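Side-chain contacts in protein (aminopeptidase) (Ochrobactrum anthropi, PDB 1B65), which probably acts as a serine aminopeptidase that releases N-terminal L-residues and also cleaves D-alanyl esters and amides, using a variant of the Ntn hydrolase fold: residues A[29-34]-A[197-202]; A[11-14]-A[18-21]. All blocks are in the same frame, centred on the assembly; numbering follows the deposited sequence.

Contact 1 (A[29-34]-A[197-202]); sequences ITDVDG and TASRVV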
ATOM      1  N   ILE A  29      27.127  -3.451 -10.475  1.00 11.61           N
ATOM      2  CA  ILE A  29      25.861  -3.119 -11.151  1.00 11.96           C
ATOM      3  C   ILE A  29      25.999  -2.742 -12.608  1.00 11.05           C
ATOM      4  O   ILE A  29      25.085  -2.911 -13.437  1.00 12.10           O
ATOM      5  CB  ILE A  29      25.141  -2.016 -10.314  1.00 11.00           C
ATOM      6  CG1 ILE A  29      23.687  -1.947 -10.824  1.00 11.92           C
ATOM      7  CG2 ILE A  29      25.855  -0.688 -10.469  1.00 12.77           C
ATOM      8  CD1 ILE A  29      22.748  -1.151  -9.912  1.00 14.52           C
ATOM      9  N   THR A  30      27.191  -2.327 -13.062  1.00 11.24           N
ATOM     10  CA  THR A  30      27.455  -2.061 -14.478  1.00 11.38           C
ATOM     11  C   THR A  30      27.521  -3.338 -15.307  1.00  9.38           C
ATOM     12  O   THR A  30      27.561  -3.227 -16.532  1.00 12.50           O
ATOM     13  CB  THR A  30      28.792  -1.306 -14.649  1.00 12.87           C
ATOM     14  OG1 THR A  30      29.766  -2.070 -13.938  1.00 13.79           O
ATOM     15  CG2 THR A  30      28.641   0.097 -14.068  1.00 12.98           C
ATOM     16  N   ASP A  31      27.416  -4.538 -14.701  1.00  9.15           N
ATOM     17  CA  ASP A  31      27.309  -5.762 -15.476  1.00  9.57           C
ATOM     18  C   ASP A  31      25.949  -5.876 -16.168  1.00 11.31           C
ATOM     19  O   ASP A  31      25.749  -6.649 -17.113  1.00 10.03           O
ATOM     20  CB  ASP A  31      27.533  -7.003 -14.606  1.00 10.89           C
ATOM     21  CG  ASP A  31      28.990  -7.120 -14.180  1.00 11.85           C
ATOM     22  OD1 ASP A  31      29.932  -6.655 -14.860  1.00 12.73           O
ATOM     23  OD2 ASP A  31      29.188  -7.685 -13.089  1.00 12.76           O
ATOM     24  N   VAL A  32      25.001  -5.065 -15.694  1.00 11.93           N
ATOM     25  CA  VAL A  32      23.715  -4.945 -16.385  1.00 12.22           C
ATOM     26  C   VAL A  32      23.940  -3.992 -17.561  1.00 14.24           C
ATOM     27  O   VAL A  32      24.267  -2.808 -17.441  1.00 12.66           O
ATOM     28  CB  VAL A  32      22.621  -4.394 -15.452  1.00 11.97           C
ATOM     29  CG1 VAL A  32      21.302  -4.232 -16.233  1.00 12.52           C
ATOM     30  CG2 VAL A  32      22.383  -5.352 -14.288  1.00 13.52           C
ATOM     31  N   ASP A  33      23.751  -4.487 -18.780  1.00 16.70           N
ATOM     32  CA  ASP A  33      24.040  -3.732 -19.995  1.00 20.74           C
ATOM     33  C   ASP A  33      23.413  -2.340 -20.054  1.00 17.79           C
ATOM     34  O   ASP A  33      22.226  -2.159 -19.742  1.00 17.08           O
ATOM     35  CB  ASP A  33      23.502  -4.548 -21.171  1.00 28.65           C
ATOM     36  CG  ASP A  33      22.048  -4.201 -21.473  1.00 33.98           C
ATOM     37  OD1 ASP A  33      21.156  -4.375 -20.564  1.00 35.88           O
ATOM     38  OD2 ASP A  33      21.815  -3.682 -22.598  1.00 36.30           O
ATOM     39  N   GLY A  34      24.245  -1.365 -20.345  1.00 15.76           N
ATOM     40  CA  GLY A  34      23.788   0.006 -20.529  1.00 14.18           C
ATOM     41  C   GLY A  34      23.752   0.818 -19.242  1.00 12.88           C
ATOM     42  O   GLY A  34      23.500   1.995 -19.374  1.00 12.03           O
ATOM     43  N   THR A 197      28.994  -2.881  -4.294  1.00  9.21           N
ATOM     44  CA  THR A 197      28.224  -3.365  -5.466  1.00  9.65           C
ATOM     45  C   THR A 197      28.550  -4.825  -5.717  1.00  9.84           C
ATOM     46  O   THR A 197      29.588  -5.327  -5.246  1.00 10.77           O
ATOM     47  CB  THR A 197      28.464  -2.429  -6.649  1.00 10.88           C
ATOM     48  OG1 THR A 197      27.600  -2.794  -7.751  1.00 11.05           O
ATOM     49  CG2 THR A 197      29.905  -2.484  -7.198  1.00 12.12           C
ATOM     50  N   ALA A 198      27.688  -5.537  -6.418  1.00 10.61           N
ATOM     51  CA  ALA A 198      27.915  -6.954  -6.750  1.00 11.28           C
ATOM     52  C   ALA A 198      26.930  -7.310  -7.859  1.00 10.01           C
ATOM     53  O   ALA A 198      25.937  -6.568  -8.054  1.00 11.64           O
ATOM     54  CB  ALA A 198      27.643  -7.872  -5.552  1.00 12.22           C
ATOM     55  N   SER A 199      27.163  -8.456  -8.485  1.00  9.41           N
ATOM     56  CA  SER A 199      26.214  -8.934  -9.492  1.00 11.02           C
ATOM     57  C   SER A 199      26.164 -10.462  -9.496  1.00 12.43           C
ATOM     58  O   SER A 199      27.029 -11.174  -8.971  1.00 11.96           O
ATOM     59  CB  SER A 199      26.546  -8.455 -10.916  1.00 11.41           C
ATOM     60  OG  SER A 199      27.812  -9.040 -11.332  1.00 10.30           O
ATOM     61  N   ARG A 200      25.103 -10.964 -10.150  1.00 11.62           N
ATOM     62  CA  ARG A 200      24.934 -12.399 -10.288  1.00 11.66           C
ATOM     63  C   ARG A 200      24.382 -12.654 -11.689  1.00 13.52           C
ATOM     64  O   ARG A 200      23.581 -11.845 -12.173  1.00 13.45           O
ATOM     65  CB  ARG A 200      23.972 -13.039  -9.293  1.00 12.62           C
ATOM     66  CG  ARG A 200      24.400 -13.059  -7.826  1.00 12.00           C
ATOM     67  CD  ARG A 200      25.653 -13.936  -7.696  1.00 12.20           C
ATOM     68  NE  ARG A 200      26.010 -14.112  -6.279  1.00 13.18           N
ATOM     69  CZ  ARG A 200      26.758 -13.219  -5.642  1.00 15.40           C
ATOM     70  NH1 ARG A 200      27.229 -12.124  -6.236  1.00 11.85           N
ATOM     71  NH2 ARG A 200      27.041 -13.447  -4.341  1.00 13.55           N
ATOM     72  N   VAL A 201      24.728 -13.801 -12.276  1.00 12.46           N
ATOM     73  CA  VAL A 201      24.115 -14.109 -13.586  1.00 12.76           C
ATOM     74  C   VAL A 201      23.274 -15.349 -13.376  1.00 14.91           C
ATOM     75  O   VAL A 201      23.717 -16.286 -12.653  1.00 16.99           O
ATOM     76  CB  VAL A 201      25.201 -14.286 -14.655  1.00 16.26           C
ATOM     77  CG1 VAL A 201      24.704 -14.875 -15.955  1.00 19.62           C
ATOM     78  CG2 VAL A 201      25.869 -12.943 -14.926  1.00 16.61           C
ATOM     79  N   VAL A 202      22.058 -15.369 -13.928  1.00 13.33           N
ATOM     80  CA  VAL A 202      21.217 -16.559 -13.758  1.00 16.03           C
ATOM     81  C   VAL A 202      20.722 -16.986 -15.156  1.00 17.10           C
ATOM     82  O   VAL A 202      20.521 -16.123 -15.993  1.00 16.81           O
ATOM     83  CB  VAL A 202      19.969 -16.272 -12.894  1.00 20.00           C
ATOM     84  CG1 VAL A 202      20.370 -15.970 -11.436  1.00 21.18           C
ATOM     85  CG2 VAL A 202      19.190 -15.097 -13.427  1.00 21.16           C
TER
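T197 swings OG1 round until it stands opposite its own backbone N (chi1 -173°), which points the hydroxyl at the start of the short 3-10 turn 29-31. S199, two residues on, puts OG in the cleft between backbone N and carbonyl carbon (chi1 65°), so that it reaches the far end of the same turn. The two hydroxyls thus hold the turn at both ends. I29 N gives its hydrogen to T197 OG1 at 2.8 Å along a bent path, with an angle of 143° at the hydrogen. S199 OG donates to D31 OD2 at 2.6 Å, where OD2 accepts with its anti lone pair, the one turned away from OD1.

Each hydroxyl suits a buried place because it can donate and accept at once: T197 OG1 also bonds A213 O, its strongest partner, and S199 OG meets G24 N. The carboxylate of D31 is similarly engaged, with backbone N-H groups of A28 and Y26 reaching OD2 and OD1, and these several bonds should limit its rotation. Beside the hydrogen bond, I29 CB lies 3.6 Å from T197 OG1, the two side chains crossing at about a right angle, while the apolar packing of the isoleucine is with V254 and A256 of strand 251-257.

Strand alternation sends A198 and R200 to the other side, where helix 322-342 packs. R200 NH1 comes back to S199 O at 2.9 Å, and NH2 forms a salt bridge with E334. A 3-10 turn is thus bonded by side chains to strand 194-204, outermost within this chain in its six-stranded sheet, as part of the alpha-beta-beta-alpha layering of the Ntn hydrolases, of which this enzyme is a variant.

Contact 2 (A[11-14]-A[18-21]); sequences RARD and PFTG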
ATOM      1  N   ARG A  11      38.669  -7.271  -2.872  1.00 18.82           N
ATOM      2  CA  ARG A  11      37.237  -7.124  -2.535  1.00 17.56           C
ATOM      3  C   ARG A  11      36.919  -8.289  -1.625  1.00 16.63           C
ATOM      4  O   ARG A  11      37.834  -9.103  -1.339  1.00 16.72           O
ATOM      5  CB  ARG A  11      36.395  -7.102  -3.816  1.00 15.01           C
ATOM      6  CG  ARG A  11      36.722  -5.893  -4.694  1.00 13.77           C
ATOM      7  CD  ARG A  11      35.923  -5.999  -6.004  1.00 13.84           C
ATOM      8  NE  ARG A  11      34.540  -5.526  -5.753  1.00 13.12           N
ATOM      9  CZ  ARG A  11      33.602  -5.692  -6.719  1.00 13.98           C
ATOM     10  NH1 ARG A  11      33.926  -6.288  -7.848  1.00 13.14           N
ATOM     11  NH2 ARG A  11      32.384  -5.238  -6.486  1.00 12.67           N
ATOM     12  N   ALA A  12      35.677  -8.490  -1.159  1.00 15.87           N
ATOM     13  CA  ALA A  12      35.415  -9.545  -0.200  1.00 17.74           C
ATOM     14  C   ALA A  12      35.820 -10.915  -0.725  1.00 17.87           C
ATOM     15  O   ALA A  12      36.384 -11.686   0.041  1.00 18.43           O
ATOM     16  CB  ALA A  12      33.957  -9.638   0.250  1.00 18.43           C
ATOM     17  N   ARG A  13      35.519 -11.253  -1.989  1.00 16.85           N
ATOM     18  CA  ARG A  13      35.873 -12.582  -2.483  1.00 18.60           C
ATOM     19  C   ARG A  13      37.385 -12.793  -2.419  1.00 19.99           C
ATOM     20  O   ARG A  13      37.828 -13.922  -2.220  1.00 19.64           O
ATOM     21  CB  ARG A  13      35.441 -12.820  -3.934  1.00 18.07           C
ATOM     22  CG  ARG A  13      33.931 -13.034  -3.992  1.00 18.41           C
ATOM     23  CD  ARG A  13      33.496 -13.174  -5.471  1.00 19.93           C
ATOM     24  NE  ARG A  13      32.030 -13.194  -5.475  1.00 18.40           N
ATOM     25  CZ  ARG A  13      31.301 -14.213  -5.856  1.00 19.29           C
ATOM     26  NH1 ARG A  13      31.899 -15.311  -6.323  1.00 21.19           N
ATOM     27  NH2 ARG A  13      29.982 -14.117  -5.821  1.00 18.45           N
ATOM     28  N   ASP A  14      38.167 -11.759  -2.650  1.00 20.92           N
ATOM     29  CA  ASP A  14      39.621 -11.845  -2.596  1.00 22.14           C
ATOM     30  C   ASP A  14      40.162 -12.243  -1.239  1.00 24.04           C
ATOM     31  O   ASP A  14      41.281 -12.775  -1.163  1.00 24.26           O
ATOM     32  CB  ASP A  14      40.192 -10.467  -2.967  1.00 23.92           C
ATOM     33  CG  ASP A  14      39.825 -10.128  -4.399  1.00 25.70           C
ATOM     34  OD1 ASP A  14      40.072 -11.008  -5.253  1.00 28.59           O
ATOM     35  OD2 ASP A  14      39.300  -9.035  -4.675  1.00 24.56           O
ATOM     36  N   PRO A  18      33.279 -16.690   1.809  1.00 23.27           N
ATOM     37  CA  PRO A  18      32.605 -17.713   1.049  1.00 24.01           C
ATOM     38  C   PRO A  18      31.388 -17.284   0.256  1.00 24.54           C
ATOM     39  O   PRO A  18      30.313 -17.836   0.449  1.00 25.75           O
ATOM     40  CB  PRO A  18      32.180 -18.756   2.099  1.00 24.20           C
ATOM     41  CG  PRO A  18      32.041 -17.960   3.351  1.00 24.05           C
ATOM     42  CD  PRO A  18      33.013 -16.814   3.265  1.00 23.50           C
ATOM     43  N   PHE A  19      31.558 -16.347  -0.666  1.00 23.74           N
ATOM     44  CA  PHE A  19      30.438 -15.953  -1.480  1.00 25.19           C
ATOM     45  C   PHE A  19      30.109 -16.918  -2.606  1.00 29.96           C
ATOM     46  O   PHE A  19      30.762 -17.580  -3.354  1.00 31.02           O
ATOM     47  CB  PHE A  19      30.636 -14.548  -2.064  1.00 23.47           C
ATOM     48  CG  PHE A  19      30.322 -13.537  -0.990  1.00 21.88           C
ATOM     49  CD1 PHE A  19      29.014 -13.337  -0.573  1.00 21.05           C
ATOM     50  CD2 PHE A  19      31.322 -12.813  -0.375  1.00 21.12           C
ATOM     51  CE1 PHE A  19      28.708 -12.426   0.426  1.00 21.52           C
ATOM     52  CE2 PHE A  19      31.028 -11.887   0.597  1.00 20.68           C
ATOM     53  CZ  PHE A  19      29.724 -11.684   1.027  1.00 22.90           C
ATOM     54  N   THR A  20      28.851 -17.038  -2.831  1.00 32.62           N
ATOM     55  CA  THR A  20      27.658 -17.183  -3.510  1.00 36.23           C
ATOM     56  C   THR A  20      27.859 -16.983  -5.013  1.00 34.29           C
ATOM     57  O   THR A  20      28.308 -15.941  -5.477  1.00 38.35           O
ATOM     58  CB  THR A  20      26.778 -16.001  -2.972  1.00 36.56           C
ATOM     59  OG1 THR A  20      27.703 -14.916  -2.756  1.00 42.38           O
ATOM     60  CG2 THR A  20      26.141 -16.265  -1.637  1.00 38.33           C
ATOM     61  N   GLY A  21      27.690 -17.965  -5.859  1.00 31.88           N
ATOM     62  CA  GLY A  21      27.597 -17.955  -7.268  1.00 25.33           C
ATOM     63  C   GLY A  21      28.442 -17.171  -8.245  1.00 21.85           C
ATOM     64  O   GLY A  21      29.288 -16.303  -7.963  1.00 22.14           O
TER
HETATM   65  O   HOH W   1      30.590 -18.371  -6.152  1.00 48.27           O
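R13 lays its guanidinium across the root of F19, with F19 CB 3.6 Å above one face of the guanidinium plane and displaced toward its rim. The phenyl ring itself continues beyond, its plane 25° from that of the guanidinium. An extended chain from CG to NE carries the charged group past the phenylalanine to the backbone that follows it. There G21 O takes two N-H groups from the same arginine: NH2 at 3.1 Å, tilted 18° from the carbonyl plane, and NH1 more weakly at 3.2 Å. T20 O also faces NH2, but at 2.5 Å that bond is too short to be taken at face value. A water donates to F19 O at 2.9 Å and accepts a weak bond from R13 NH1, adding a second, looser route between the segments.

Arginine fits here because its long arm is partly aliphatic while its flat end offers two N-H groups to the one oxygen of G21; NE is left to make a salt bridge with E334. G21, with a positive phi, is in a conformation that favours glycine. Deeper in, the methyl A12 CB meets F19 CE2 at 3.7 Å, approaching the ring obliquely. A small residue suits this place, since A12 is also lodged against L17 and N338. At the start of the 3-10 turn, R11 N bonds D14 OD2 nearly straight, at 171°, tying the first residue of 11-14 to the last.

The whole is a compact bend of the N-terminal segment, bridged by an arginine that grips the carbonyl of G21 and packed at the surface on helix 322-342.

Contact 2 closes before contact 1 opens along the chain, and their centres lie 15 Å apart, yet they meet directly. R200 CZ of contact 1 comes within 3.4 Å of R13 NH2 of contact 2; E334 of helix 322-342, which takes R200 on OE1 and R13 on OE2, would offset the closeness of like charges. E177 likewise joins the two contacts, by a salt bridge from R11 NE to OE1 and a hydrogen bond from T197 N to OE2. R11 NH2 also lies 3.1 Å from T197 O. The approach of T20 OG1 to R200 NH2, 2.3 Å, is implausibly short and doubtful. Shared carboxylates thus join the N-terminal segment to strand 194-204.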